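Local coordinates for protein pyridine nucleotide-disulphide oxidoreductase dimerisation region (Escherichia coli BL21, PDB 6KYY) that is an FAD-dependent flavoprotein disulfide reductase, induced by hypochlorous acid and probably involved in resistance to reactive chlorine species, at residues I56-L61 against G157-K162; Y153-L158 against V178-M183; A213-D218 against M341-S346; V239-E244 against D251-A256; L401-V404 against E408-N411. One frame throughout, in Å; residues are numbered along the deposited sequence.

In the fold
Followed from the N terminus, the chain first closes a long loop at contact 1, where helix 55-65 beside the flavin meets the turn after helix 155-158. Contact 2 starts on the residues where contact 1 ends and closes a short loop from helix 155-158 to helix 175-186; Lys-59 and Glu-179 join the two contacts by a salt bridge. Contact 3 spans 122 residues, tying helix 206-218 to the chain leading into strand 345-349, and contact 4 falls wholly within that span, joining the three-stranded antiparallel sheet, through strand 239-242, to strand 252-255. Contact 5 follows as a local strand-to-helix closure, its strand paired with the 345-349 strand of contact 3.

Contact 1 (I56-L61 against G157-K162); sequences IPTKTL and GLLNLK. With FAD (flavin-adenine dinucleotide), chain N.
Leu-159 reaches from the turn after helix 155-158 to helix 55-65 and divides its two methyls among three residues there. With CG anti to its own carbonyl carbon (chi1 -66°) and chi2 fully extended, the branch points at the helix. CD1 lies against Pro-57, 4.0 Å from CG of that ring, and also comes 3.9 Å from Thr-58 OG1; Leu-159 crosses both side chains at about a right angle. The other methyl, CD2, meets CD1 of Leu-61 at 3.6 Å, one helical turn beyond Pro-57. No hydrogen bond links the segments, and the hydroxyl of Thr-58 is engaged by the carbonyl of Gly-54, just before the helix.

Lys-59 turns instead to the flavin. Its chain bends at chi2 (44°) and chi3, bringing NZ 2.9 Å from O4 and 3.2 Å from N5 of FAD, both hydrogen bonds. A salt bridge to Glu-179 adds a third partner, which probably fixes the ammonium group beside the isoalloxazine.

Around this patch, helix 71-94 packs on Ile-56, Pro-57 and Thr-60, while helix 175-186 touches Thr-58 and Leu-159. Pro-373, Val-377 and Pro-434 of the second subunit also pack against helix 55-65.

Contact 2 (Y153-L158 against V178-M183); sequences YDSTGL and VEFASM
Ser-155 and Leu-158 meet Phe-180 in a buried, largely apolar helix-to-helix contact, in which the short helix 155-158 lies against helix 175-186 close to the FAD. The phenyl ring is the shared element. Leu-158 CD2 lies 3.8 Å from CD1 of Phe-180, with CE1 almost as near, whereas farther along the ring Ser-155 OG stands 4.0 Å from CE2. Both approaches are oblique, and Leu-158 and Phe-180 slide past each other in opposite directions. Leu-158 has CG anti to the backbone N (chi1 -164°), which extends its branch toward the ring. Ser-155 also touches the FAD, placing this side of the contact at the cofactor pocket.

The short helix is capped at its start by Asp-154, whose OD2 accepts from Gly-157 N at 2.6 Å, the donor standing above the carboxylate plane. Leu-254 of strand 252-255 packs on both Leu-158 and Phe-180.

Phe-180 carries the contact of helix 175-186 with helix 155-158. Helix 175-186 includes the last glycine of a GxGxxG sequence, Gly-177, and follows strand 167-171 of a parallel sheet. This strand-turn-helix is consistent with the Rossmann-type nucleotide-binding fold of the pyridine nucleotide-disulfide oxidoreductases.

Contact 3 (A213-D218 against M341-S346); sequences ATILRD and MTPPLS
Ile-215 in helix 206-218 faces Thr-342 and Pro-343 in the irregular chain that leads into strand 345-349. The backbones stay well apart: the closest CA atoms, those of Ile-215 and Thr-342, are 8.4 Å from each other, so side chains bridge the interval. The peptide bond before Pro-343 is cis, which turns the chain sharply between Thr-342 and Pro-343 and presents the carbonyl of Thr-342 and CD of the proline ring to the same isoleucine.

Ile-215 uses both of its branches. CG2, anti to the backbone N, lies 3.7 Å from Thr-342 O, while the longer arm, extended at chi2 (178°), carries CD1 to 3.8 Å from Pro-343 CD. The end of the isoleucine thus meets the CD corner of the proline ring. Leu-216 makes a looser second contact: its end turns in toward the partner segment, and CD1 comes 4.4 Å from Met-341 SD. That sulfur also belongs to the interface with helix 175-186, since Met-341 packs on Val-178 and Ser-182, and Leu-216 meets the same serine. The hydroxyl of Thr-342 is directed elsewhere, hydrogen-bonded to Gln-66, and Arg-382 packs against both Ile-215 and Thr-342.

The contact therefore joins a helix of the nucleotide-binding part of the chain to a segment of the dimerisation region. With no hydrogen bond or salt bridge between them, these two segments are held to each other by van der Waals packing, all of it buried: Ile-215 against Pro-343 and the carbonyl oxygen of Thr-342, and Leu-216 against the sulfur of Met-341.

Contact 4 (V239-E244 against D251-A256); sequences VQVHSE and DALLIA. With CU (copper (II) ion), chain U.
Val-239, Val-241 and Leu-253 pack together where two sheets of the nucleotide-binding region meet. Strand 239-242 is the middle strand of a three-stranded antiparallel sheet, and strand 252-255 belongs to the five-stranded parallel sheet, between strands 152-153 and 167-171. Strand 247-250 leads from one to the other, pairing with strand 239-242 just before the chain passes into the parallel sheet. The two segments share no hydrogen bond; they meet mainly through apolar side chains.

Leu-253 is the common partner. Its CG is anti to the backbone N (chi1 -172°), which carries the branched end toward Val-241, whose CG1 lies 3.7 Å from CD1 and 3.9 Å from CD2 of the leucine. Nearer the backbone, Val-239 CG1 rests 4.1 Å from Leu-253 CB, the two side chains crossing at about a right angle. The other methyl of Val-239, CG2, approaches Asp-251 O at 4.0 Å. Val-152 of strand 152-153 and Ile-232 of strand 231-234 touch both Val-239 and Leu-253, continuing the apolar layer to each sheet.

His-242, next along the strand after Val-241, takes no part in this layer. Its imidazole serves a copper(II) ion instead, and a weak hydrogen bond joins NE2 to Ser-233. The metal is held by ND1 of His-242 at a distance of 2.2 Å.

Contact 5 (L401-V404 against E408-N411); sequences LLCV and EMIN
Met-409 and Ile-410 of helix 406-418 close over Leu-401 near the end of strand 396-402 and Cys-403 just after it, and the methionine covers the greater length. Its CG lies between the backbone N and the carbonyl carbon (chi1 79°), the chain then runs on extended at chi2, and a bend at chi3 (94°) turns the methyl aside. Along this course CG meets Leu-401 CD1 at 3.6 Å, whereas CE at the far end sits 3.4 Å from Cys-403 SG and 3.6 Å from Val-404 O. The methionine side chain therefore runs from the strand's last residues to the loop after it.

Leu-401 is flanked by both helix residues. Its CD1, besides meeting Met-409, is 3.7 Å from Ile-410 CD1, and both pairs of side chains are inclined to each other. Ile-410 starts out to one side of the strand, but with CG1 anti to its backbone N (chi1 -169°) its tip swings back onto the leucine. The contact across the segments is apolar apart from the methyl resting against Val-404 O.

Within the helix, Asn-411 N and ND2 both donate to Glu-408 O from the same face of its carbonyl plane, the hydrogen bond from Asn-411 ND2 to Glu-408 O being 3.0 Å. Asn-411 also bonds to Thr-432 of the second subunit, and the carboxylate of Glu-408 reaches Met-436 and Ser-437 of that subunit.

Strand 396-402 lies between strands 345-349 and 384-390 in the antiparallel sheet of the dimerisation domain. Helix 406-418 packs on this sheet, Ile-410 touching Ser-346 and Val-348, while Leu-401 and Cys-403 rest on Leu-385 of strand 384-390.

Contact 1 (I56-L61 against G157-K162)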
# COMPACT_ATOMS: atom_id res chain seq x y z
N ILE B 56 -10.21 0.25 13.52
CA ILE B 56 -9.98 -1.18 13.31
C ILE B 56 -11.27 -1.92 12.99
O ILE B 56 -11.31 -2.65 11.98
CB ILE B 56 -9.25 -1.81 14.51
CG1 ILE B 56 -7.98 -1.01 14.82
CG2 ILE B 56 -8.93 -3.27 14.24
CD1 ILE B 56 -6.95 -1.78 15.60
N PRO B 57 -12.36 -1.79 13.77
CA PRO B 57 -13.59 -2.50 13.37
C PRO B 57 -14.17 -1.98 12.06
O PRO B 57 -14.69 -2.77 11.27
CB PRO B 57 -14.54 -2.25 14.55
CG PRO B 57 -14.05 -0.98 15.14
CD PRO B 57 -12.56 -1.03 15.01
N THR B 58 -14.07 -0.67 11.82
CA THR B 58 -14.58 -0.10 10.57
C THR B 58 -13.84 -0.67 9.37
O THR B 58 -14.46 -1.16 8.42
CB THR B 58 -14.45 1.43 10.61
OG1 THR B 58 -14.92 1.92 11.86
CG2 THR B 58 -15.24 2.07 9.48
N LYS B 59 -12.51 -0.64 9.40
CA LYS B 59 -11.72 -1.08 8.26
C LYS B 59 -11.73 -2.60 8.12
O LYS B 59 -11.63 -3.11 7.00
CB LYS B 59 -10.28 -0.57 8.38
CG LYS B 59 -10.04 0.83 7.82
CD LYS B 59 -11.14 1.81 8.21
CE LYS B 59 -10.58 3.13 8.69
NZ LYS B 59 -11.65 4.07 9.14
N THR B 60 -11.82 -3.32 9.24
CA THR B 60 -11.99 -4.77 9.19
C THR B 60 -13.21 -5.14 8.35
O THR B 60 -13.16 -6.08 7.55
CB THR B 60 -12.13 -5.34 10.61
OG1 THR B 60 -11.00 -4.95 11.40
CG2 THR B 60 -12.23 -6.86 10.58
N LEU B 61 -14.31 -4.40 8.53
CA LEU B 61 -15.52 -4.69 7.78
C LEU B 61 -15.39 -4.27 6.32
O LEU B 61 -15.89 -4.96 5.42
CB LEU B 61 -16.72 -4.01 8.44
CG LEU B 61 -17.25 -4.73 9.68
CD1 LEU B 61 -17.77 -3.75 10.71
CD2 LEU B 61 -18.33 -5.73 9.29
N GLY B 157 -23.11 1.93 17.66
CA GLY B 157 -24.17 0.93 17.64
C GLY B 157 -24.36 0.27 16.29
O GLY B 157 -24.87 -0.85 16.21
N LEU B 158 -23.97 0.95 15.21
CA LEU B 158 -24.16 0.37 13.88
C LEU B 158 -23.19 -0.77 13.62
O LEU B 158 -23.52 -1.70 12.88
CB LEU B 158 -24.02 1.45 12.80
CG LEU B 158 -24.58 1.03 11.44
CD1 LEU B 158 -26.10 1.10 11.44
CD2 LEU B 158 -24.00 1.89 10.32
N LEU B 159 -22.00 -0.72 14.21
CA LEU B 159 -21.02 -1.79 14.03
C LEU B 159 -21.37 -3.05 14.82
O LEU B 159 -20.66 -4.05 14.69
CB LEU B 159 -19.63 -1.30 14.43
CG LEU B 159 -19.03 -0.21 13.54
CD1 LEU B 159 -17.66 0.20 14.03
CD2 LEU B 159 -18.97 -0.68 12.10
N ASN B 160 -22.43 -3.02 15.62
CA ASN B 160 -22.87 -4.17 16.40
C ASN B 160 -24.22 -4.70 15.94
O ASN B 160 -24.88 -5.43 16.69
CB ASN B 160 -22.91 -3.81 17.89
CG ASN B 160 -21.54 -3.58 18.48
OD1 ASN B 160 -20.61 -4.35 18.23
ND2 ASN B 160 -21.40 -2.52 19.27
N LEU B 161 -24.64 -4.35 14.73
CA LEU B 161 -25.90 -4.84 14.20
C LEU B 161 -25.87 -6.36 14.07
O LEU B 161 -24.83 -6.96 13.83
CB LEU B 161 -26.20 -4.20 12.85
CG LEU B 161 -26.79 -2.79 12.85
CD1 LEU B 161 -27.29 -2.41 11.47
CD2 LEU B 161 -27.90 -2.67 13.88
N LYS B 162 -27.04 -6.97 14.24
CA LYS B 162 -27.17 -8.42 14.13
C LYS B 162 -27.56 -8.88 12.74
O LYS B 162 -27.34 -10.05 12.40
CB LYS B 162 -28.19 -8.94 15.14
CG LYS B 162 -27.90 -8.55 16.58
CD LYS B 162 -26.99 -9.57 17.26
CE LYS B 162 -27.35 -9.74 18.73
NZ LYS B 162 -28.59 -10.54 18.91
PA FAD N . -9.61 8.03 22.38
O1A FAD N . -10.90 8.60 21.93
O2A FAD N . -8.99 6.96 21.47
O5B FAD N . -9.75 7.46 23.84
C5B FAD N . -10.82 7.87 24.71
C4B FAD N . -10.86 6.94 25.90
O4B FAD N . -11.04 7.71 27.11
C3B FAD N . -11.98 5.89 25.87
O3B FAD N . -11.47 4.62 26.25
C2B FAD N . -12.99 6.44 26.88
O2B FAD N . -13.72 5.39 27.51
C1B FAD N . -12.07 7.13 27.88
N9A FAD N . -12.72 8.18 28.66
C8A FAD N . -13.52 9.19 28.20
N7A FAD N . -13.96 10.00 29.14
C5A FAD N . -13.41 9.48 30.30
C6A FAD N . -13.50 9.87 31.65
N6A FAD N . -14.20 10.93 32.07
N1A FAD N . -12.83 9.13 32.56
C2A FAD N . -12.13 8.07 32.15
N3A FAD N . -11.98 7.61 30.91
C4A FAD N . -12.64 8.36 30.02
N1 FAD N . -8.61 8.11 12.89
C2 FAD N . -7.67 7.88 11.93
O2 FAD N . -6.52 8.31 12.03
N3 FAD N . -8.01 7.14 10.81
C4 FAD N . -9.25 6.59 10.53
O4 FAD N . -9.42 5.94 9.50
C4X FAD N . -10.24 6.85 11.55
N5 FAD N . -11.43 6.35 11.39
C5X FAD N . -12.38 6.60 12.37
C6 FAD N . -13.66 6.08 12.21
C7 FAD N . -14.65 6.30 13.16
C7M FAD N . -16.02 5.72 12.95
C8 FAD N . -14.35 7.04 14.31
C8M FAD N . -15.39 7.29 15.37
C9 FAD N . -13.07 7.56 14.48
C9A FAD N . -12.08 7.34 13.53
N10 FAD N . -10.78 7.84 13.67
C10 FAD N . -9.83 7.62 12.70
C1' FAD N . -10.40 8.64 14.85
C2' FAD N . -9.79 7.81 15.97
O2' FAD N . -10.75 6.88 16.48
C3' FAD N . -9.36 8.75 17.10
O3' FAD N . -8.97 10.00 16.55
C4' FAD N . -8.21 8.21 17.96
O4' FAD N . -8.67 7.09 18.72
C5' FAD N . -7.61 9.26 18.87
O5' FAD N . -8.38 9.32 20.09
P FAD N . -7.77 9.94 21.40
O1P FAD N . -6.29 9.57 21.51
O2P FAD N . -8.05 11.39 21.47
O3P FAD N . -8.54 9.19 22.57

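Contact 2 (Y153-L158 against V178-M183)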
# COMPACT_ATOMS: atom_id res chain seq x y z
N TYR B 153 -29.16 4.66 15.03
CA TYR B 153 -27.91 4.18 15.59
C TYR B 153 -26.83 5.25 15.48
O TYR B 153 -26.86 6.10 14.58
CB TYR B 153 -27.43 2.90 14.91
CG TYR B 153 -28.38 1.74 15.02
CD1 TYR B 153 -28.40 0.94 16.16
CD2 TYR B 153 -29.26 1.43 13.99
CE1 TYR B 153 -29.27 -0.13 16.27
CE2 TYR B 153 -30.13 0.36 14.09
CZ TYR B 153 -30.13 -0.41 15.23
OH TYR B 153 -31.00 -1.47 15.33
N ASP B 154 -25.88 5.17 16.40
CA ASP B 154 -24.63 5.91 16.31
C ASP B 154 -23.62 5.09 15.50
O ASP B 154 -23.91 3.98 15.04
CB ASP B 154 -24.09 6.20 17.71
CG ASP B 154 -24.00 4.94 18.56
OD1 ASP B 154 -23.33 4.98 19.61
OD2 ASP B 154 -24.63 3.93 18.18
N SER B 155 -22.42 5.64 15.31
CA SER B 155 -21.35 4.87 14.67
C SER B 155 -21.01 3.64 15.50
O SER B 155 -20.72 2.57 14.94
CB SER B 155 -20.12 5.75 14.47
OG SER B 155 -18.94 4.97 14.39
N THR B 156 -21.06 3.76 16.82
CA THR B 156 -20.77 2.63 17.70
C THR B 156 -21.83 1.54 17.58
O THR B 156 -21.51 0.36 17.42
CB THR B 156 -20.66 3.11 19.15
OG1 THR B 156 -19.90 4.33 19.20
CG2 THR B 156 -19.99 2.05 20.00
N GLY B 157 -23.11 1.93 17.66
CA GLY B 157 -24.17 0.93 17.64
C GLY B 157 -24.36 0.27 16.29
O GLY B 157 -24.87 -0.85 16.21
N LEU B 158 -23.97 0.95 15.21
CA LEU B 158 -24.16 0.37 13.88
C LEU B 158 -23.19 -0.77 13.62
O LEU B 158 -23.52 -1.70 12.88
CB LEU B 158 -24.02 1.45 12.80
CG LEU B 158 -24.58 1.03 11.44
CD1 LEU B 158 -26.10 1.10 11.44
CD2 LEU B 158 -24.00 1.89 10.32
N VAL B 178 -19.63 8.67 4.53
CA VAL B 178 -19.29 8.14 3.21
C VAL B 178 -18.54 6.82 3.36
O VAL B 178 -18.73 5.89 2.56
CB VAL B 178 -18.47 9.17 2.42
CG1 VAL B 178 -18.02 8.59 1.09
CG2 VAL B 178 -19.29 10.43 2.19
N GLU B 179 -17.68 6.71 4.38
CA GLU B 179 -17.02 5.45 4.69
C GLU B 179 -18.05 4.34 4.92
O GLU B 179 -17.91 3.24 4.39
CB GLU B 179 -16.13 5.62 5.92
CG GLU B 179 -14.84 4.82 5.89
CD GLU B 179 -13.79 5.40 6.82
OE1 GLU B 179 -13.03 6.29 6.39
OE2 GLU B 179 -13.73 4.97 7.99
N PHE B 180 -19.08 4.63 5.71
CA PHE B 180 -20.14 3.66 5.96
C PHE B 180 -21.02 3.45 4.74
O PHE B 180 -21.66 2.40 4.63
CB PHE B 180 -20.98 4.11 7.15
CG PHE B 180 -20.44 3.66 8.48
CD1 PHE B 180 -20.56 2.34 8.87
CD2 PHE B 180 -19.81 4.55 9.32
CE1 PHE B 180 -20.06 1.92 10.09
CE2 PHE B 180 -19.31 4.14 10.54
CZ PHE B 180 -19.44 2.82 10.93
N ALA B 181 -21.08 4.43 3.83
CA ALA B 181 -21.89 4.27 2.63
C ALA B 181 -21.36 3.13 1.76
O ALA B 181 -22.10 2.22 1.39
CB ALA B 181 -21.92 5.58 1.84
N SER B 182 -20.06 3.16 1.44
CA SER B 182 -19.48 2.11 0.62
C SER B 182 -19.47 0.77 1.34
O SER B 182 -19.73 -0.27 0.73
CB SER B 182 -18.06 2.49 0.20
OG SER B 182 -17.94 3.88 -0.04
N MET B 183 -19.19 0.78 2.65
CA MET B 183 -19.05 -0.47 3.39
C MET B 183 -20.34 -1.28 3.35
O MET B 183 -20.31 -2.50 3.13
CB MET B 183 -18.64 -0.19 4.83
CG MET B 183 -18.55 -1.44 5.70
SD MET B 183 -18.99 -1.13 7.42
CE MET B 183 -17.67 -0.03 7.90

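Contact 3 (A213-D218 against M341-S346)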
# COMPACT_ATOMS: atom_id res chain seq x y z
N ALA B 213 -19.06 10.52 -6.04
CA ALA B 213 -20.51 10.38 -6.10
C ALA B 213 -20.93 9.32 -7.11
O ALA B 213 -21.84 8.53 -6.84
CB ALA B 213 -21.16 11.73 -6.44
N THR B 214 -20.28 9.29 -8.28
CA THR B 214 -20.65 8.30 -9.29
C THR B 214 -20.18 6.90 -8.91
O THR B 214 -20.86 5.92 -9.23
CB THR B 214 -20.09 8.69 -10.66
OG1 THR B 214 -18.67 8.50 -10.67
CG2 THR B 214 -20.41 10.14 -10.98
N ILE B 215 -19.03 6.78 -8.25
CA ILE B 215 -18.61 5.48 -7.72
C ILE B 215 -19.64 4.98 -6.72
O ILE B 215 -20.02 3.80 -6.72
CB ILE B 215 -17.21 5.57 -7.10
CG1 ILE B 215 -16.15 5.78 -8.19
CG2 ILE B 215 -16.89 4.31 -6.30
CD1 ILE B 215 -14.74 5.93 -7.63
N LEU B 216 -20.11 5.87 -5.84
CA LEU B 216 -21.13 5.49 -4.87
C LEU B 216 -22.49 5.29 -5.52
O LEU B 216 -23.27 4.43 -5.08
CB LEU B 216 -21.22 6.54 -3.76
CG LEU B 216 -20.07 6.58 -2.76
CD1 LEU B 216 -20.29 7.68 -1.73
CD2 LEU B 216 -19.92 5.24 -2.08
N ARG B 217 -22.80 6.06 -6.57
CA ARG B 217 -24.12 5.96 -7.19
C ARG B 217 -24.29 4.62 -7.90
O ARG B 217 -25.36 4.00 -7.80
CB ARG B 217 -24.34 7.11 -8.17
CG ARG B 217 -25.67 7.05 -8.90
CD ARG B 217 -25.74 8.04 -10.05
NE ARG B 217 -25.04 9.28 -9.75
CZ ARG B 217 -24.10 9.82 -10.52
NH1 ARG B 217 -23.74 9.22 -11.65
NH2 ARG B 217 -23.52 10.96 -10.17
N ASP B 218 -23.26 4.17 -8.62
CA ASP B 218 -23.36 2.90 -9.35
C ASP B 218 -23.45 1.70 -8.41
O ASP B 218 -23.88 0.63 -8.85
CB ASP B 218 -22.17 2.75 -10.29
CG ASP B 218 -22.09 3.88 -11.30
OD1 ASP B 218 -20.96 4.20 -11.75
OD2 ASP B 218 -23.14 4.45 -11.65
N MET B 341 -13.13 4.45 1.51
CA MET B 341 -14.15 3.85 0.66
C MET B 341 -13.56 2.68 -0.12
O MET B 341 -12.62 2.03 0.33
CB MET B 341 -14.71 4.86 -0.35
CG MET B 341 -15.46 6.03 0.22
SD MET B 341 -15.96 7.06 -1.17
CE MET B 341 -14.38 7.38 -1.93
N THR B 342 -14.13 2.44 -1.30
CA THR B 342 -13.56 1.50 -2.27
C THR B 342 -13.80 2.11 -3.65
O THR B 342 -14.93 2.07 -4.16
CB THR B 342 -14.19 0.12 -2.17
OG1 THR B 342 -14.02 -0.39 -0.83
CG2 THR B 342 -13.55 -0.84 -3.15
N PRO B 343 -12.78 2.71 -4.27
CA PRO B 343 -11.41 2.84 -3.76
C PRO B 343 -11.23 4.01 -2.79
O PRO B 343 -11.94 5.01 -2.90
CB PRO B 343 -10.59 3.06 -5.03
CG PRO B 343 -11.53 3.79 -5.94
CD PRO B 343 -12.92 3.33 -5.60
N PRO B 344 -10.28 3.89 -1.86
CA PRO B 344 -10.11 4.93 -0.84
C PRO B 344 -9.57 6.23 -1.42
O PRO B 344 -8.84 6.25 -2.42
CB PRO B 344 -9.12 4.31 0.15
CG PRO B 344 -8.48 3.17 -0.59
CD PRO B 344 -9.49 2.68 -1.58
N LEU B 345 -9.94 7.33 -0.77
CA LEU B 345 -9.55 8.68 -1.17
C LEU B 345 -8.53 9.21 -0.17
O LEU B 345 -8.86 9.49 0.98
CB LEU B 345 -10.78 9.60 -1.22
CG LEU B 345 -10.64 11.05 -1.69
CD1 LEU B 345 -10.34 12.00 -0.53
CD2 LEU B 345 -9.58 11.18 -2.79
N SER B 346 -7.29 9.37 -0.62
CA SER B 346 -6.20 9.88 0.20
C SER B 346 -5.77 11.25 -0.30
O SER B 346 -5.80 11.53 -1.50
CB SER B 346 -5.02 8.91 0.20
OG SER B 346 -5.36 7.71 0.86

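Contact 4 (V239-E244 against D251-A256)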
# COMPACT_ATOMS: atom_id res chain seq x y z
N VAL B 239 -37.57 2.92 10.01
CA VAL B 239 -37.41 4.30 10.46
C VAL B 239 -37.89 5.25 9.38
O VAL B 239 -37.54 5.10 8.20
CB VAL B 239 -35.94 4.57 10.82
CG1 VAL B 239 -35.80 5.94 11.48
CG2 VAL B 239 -35.40 3.48 11.72
N GLN B 240 -38.68 6.24 9.77
CA GLN B 240 -39.18 7.27 8.87
C GLN B 240 -38.55 8.61 9.25
O GLN B 240 -38.70 9.06 10.39
CB GLN B 240 -40.70 7.37 8.93
CG GLN B 240 -41.43 6.33 8.10
CD GLN B 240 -41.71 5.07 8.88
OE1 GLN B 240 -41.74 5.08 10.11
NE2 GLN B 240 -41.92 3.97 8.17
N VAL B 241 -37.84 9.22 8.31
CA VAL B 241 -37.27 10.55 8.50
C VAL B 241 -38.08 11.53 7.65
O VAL B 241 -38.25 11.33 6.44
CB VAL B 241 -35.77 10.59 8.17
CG1 VAL B 241 -35.06 9.44 8.89
CG2 VAL B 241 -35.48 10.51 6.68
N HIS B 242 -38.64 12.54 8.30
CA HIS B 242 -39.48 13.53 7.64
C HIS B 242 -38.67 14.77 7.32
O HIS B 242 -37.87 15.23 8.14
CB HIS B 242 -40.68 13.91 8.51
CG HIS B 242 -41.45 12.73 9.01
ND1 HIS B 242 -42.68 12.37 8.49
CD2 HIS B 242 -41.18 11.84 9.99
CE1 HIS B 242 -43.12 11.30 9.13
NE2 HIS B 242 -42.23 10.96 10.04
N SER B 243 -38.88 15.31 6.13
CA SER B 243 -38.03 16.39 5.64
C SER B 243 -38.82 17.61 5.21
O SER B 243 -39.96 17.81 5.64
CB SER B 243 -37.16 15.88 4.48
OG SER B 243 -35.98 15.26 4.96
N GLU B 244 -38.19 18.43 4.36
CA GLU B 244 -38.79 19.68 3.90
C GLU B 244 -40.19 19.45 3.35
O GLU B 244 -41.18 19.99 3.87
CB GLU B 244 -37.90 20.31 2.81
CG GLU B 244 -36.37 20.13 2.99
CD GLU B 244 -35.89 18.71 2.71
OE1 GLU B 244 -35.26 18.13 3.63
OE2 GLU B 244 -36.15 18.15 1.62
N ASP B 251 -34.42 1.02 6.86
CA ASP B 251 -34.40 -0.04 7.86
C ASP B 251 -33.61 0.37 9.10
O ASP B 251 -34.01 0.04 10.23
CB ASP B 251 -33.82 -1.32 7.26
CG ASP B 251 -34.78 -2.00 6.30
OD1 ASP B 251 -35.91 -2.32 6.71
OD2 ASP B 251 -34.39 -2.22 5.13
N ALA B 252 -32.50 1.07 8.91
CA ALA B 252 -31.70 1.57 10.02
C ALA B 252 -31.19 2.96 9.67
O ALA B 252 -30.94 3.27 8.50
CB ALA B 252 -30.51 0.64 10.33
N LEU B 253 -31.06 3.80 10.69
CA LEU B 253 -30.64 5.19 10.52
C LEU B 253 -29.36 5.42 11.32
O LEU B 253 -29.36 5.28 12.55
CB LEU B 253 -31.73 6.15 10.97
CG LEU B 253 -31.46 7.62 10.64
CD1 LEU B 253 -31.71 7.89 9.17
CD2 LEU B 253 -32.32 8.53 11.51
N LEU B 254 -28.29 5.80 10.62
CA LEU B 254 -27.00 6.04 11.24
C LEU B 254 -26.73 7.53 11.32
O LEU B 254 -26.83 8.24 10.31
CB LEU B 254 -25.88 5.35 10.45
CG LEU B 254 -24.46 5.79 10.80
CD1 LEU B 254 -24.00 5.12 12.07
CD2 LEU B 254 -23.51 5.51 9.65
N ILE B 255 -26.38 8.01 12.51
CA ILE B 255 -26.02 9.41 12.72
C ILE B 255 -24.52 9.55 12.48
O ILE B 255 -23.71 9.06 13.26
CB ILE B 255 -26.40 9.89 14.13
CG1 ILE B 255 -27.79 9.40 14.52
CG2 ILE B 255 -26.32 11.41 14.20
CD1 ILE B 255 -28.07 9.51 16.00
N ALA B 256 -24.17 10.22 11.39
CA ALA B 256 -22.77 10.54 11.11
C ALA B 256 -22.60 12.05 11.02
O ALA B 256 -22.21 12.58 9.98
CB ALA B 256 -22.30 9.87 9.82
CU CU U . -43.31 13.80 6.90

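Contact 5 (L401-V404 against E408-N411)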
# COMPACT_ATOMS: atom_id res chain seq x y z
N LEU B 401 -5.38 11.39 -4.32
CA LEU B 401 -5.14 10.01 -4.73
C LEU B 401 -6.40 9.20 -4.44
O LEU B 401 -6.61 8.74 -3.31
CB LEU B 401 -3.92 9.44 -4.01
CG LEU B 401 -2.63 10.22 -4.30
CD1 LEU B 401 -1.41 9.48 -3.77
CD2 LEU B 401 -2.48 10.49 -5.79
N LEU B 402 -7.24 9.05 -5.46
CA LEU B 402 -8.47 8.27 -5.38
C LEU B 402 -8.21 6.96 -6.11
O LEU B 402 -8.49 6.82 -7.31
CB LEU B 402 -9.64 9.03 -5.98
CG LEU B 402 -11.03 8.40 -5.86
CD1 LEU B 402 -11.31 7.99 -4.43
CD2 LEU B 402 -12.10 9.36 -6.36
N CYS B 403 -7.65 5.99 -5.39
CA CYS B 403 -7.25 4.73 -6.00
C CYS B 403 -7.25 3.65 -4.93
O CYS B 403 -7.36 3.92 -3.74
CB CYS B 403 -5.86 4.85 -6.63
SG CYS B 403 -4.71 5.79 -5.63
N VAL B 404 -7.12 2.40 -5.39
CA VAL B 404 -6.87 1.31 -4.47
C VAL B 404 -5.48 1.48 -3.87
O VAL B 404 -4.53 1.89 -4.55
CB VAL B 404 -7.01 -0.05 -5.18
CG1 VAL B 404 -8.47 -0.45 -5.26
CG2 VAL B 404 -6.40 0.03 -6.58
N GLU B 408 -1.56 4.14 1.35
CA GLU B 408 -0.14 3.85 1.50
C GLU B 408 0.74 4.81 0.69
O GLU B 408 1.64 5.44 1.25
CB GLU B 408 0.16 2.41 1.08
CG GLU B 408 -0.76 1.37 1.70
CD GLU B 408 -0.35 1.00 3.12
OE1 GLU B 408 0.57 1.63 3.67
OE2 GLU B 408 -0.97 0.06 3.68
N MET B 409 0.48 4.94 -0.61
CA MET B 409 1.32 5.77 -1.46
C MET B 409 1.16 7.26 -1.18
O MET B 409 2.01 8.05 -1.60
CB MET B 409 1.03 5.48 -2.93
CG MET B 409 -0.22 6.15 -3.45
SD MET B 409 -0.71 5.54 -5.07
CE MET B 409 -1.85 4.26 -4.58
N ILE B 410 0.09 7.66 -0.49
CA ILE B 410 -0.05 9.06 -0.11
C ILE B 410 1.06 9.47 0.85
O ILE B 410 1.46 10.64 0.90
CB ILE B 410 -1.45 9.32 0.49
CG1 ILE B 410 -1.70 10.83 0.64
CG2 ILE B 410 -1.60 8.62 1.84
CD1 ILE B 410 -1.87 11.55 -0.68
N ASN B 411 1.59 8.51 1.61
CA ASN B 411 2.74 8.79 2.46
C ASN B 411 4.01 9.03 1.65
O ASN B 411 4.94 9.68 2.15
CB ASN B 411 2.96 7.64 3.45
CG ASN B 411 1.73 7.35 4.29
OD1 ASN B 411 1.32 8.17 5.12
ND2 ASN B 411 1.14 6.18 4.09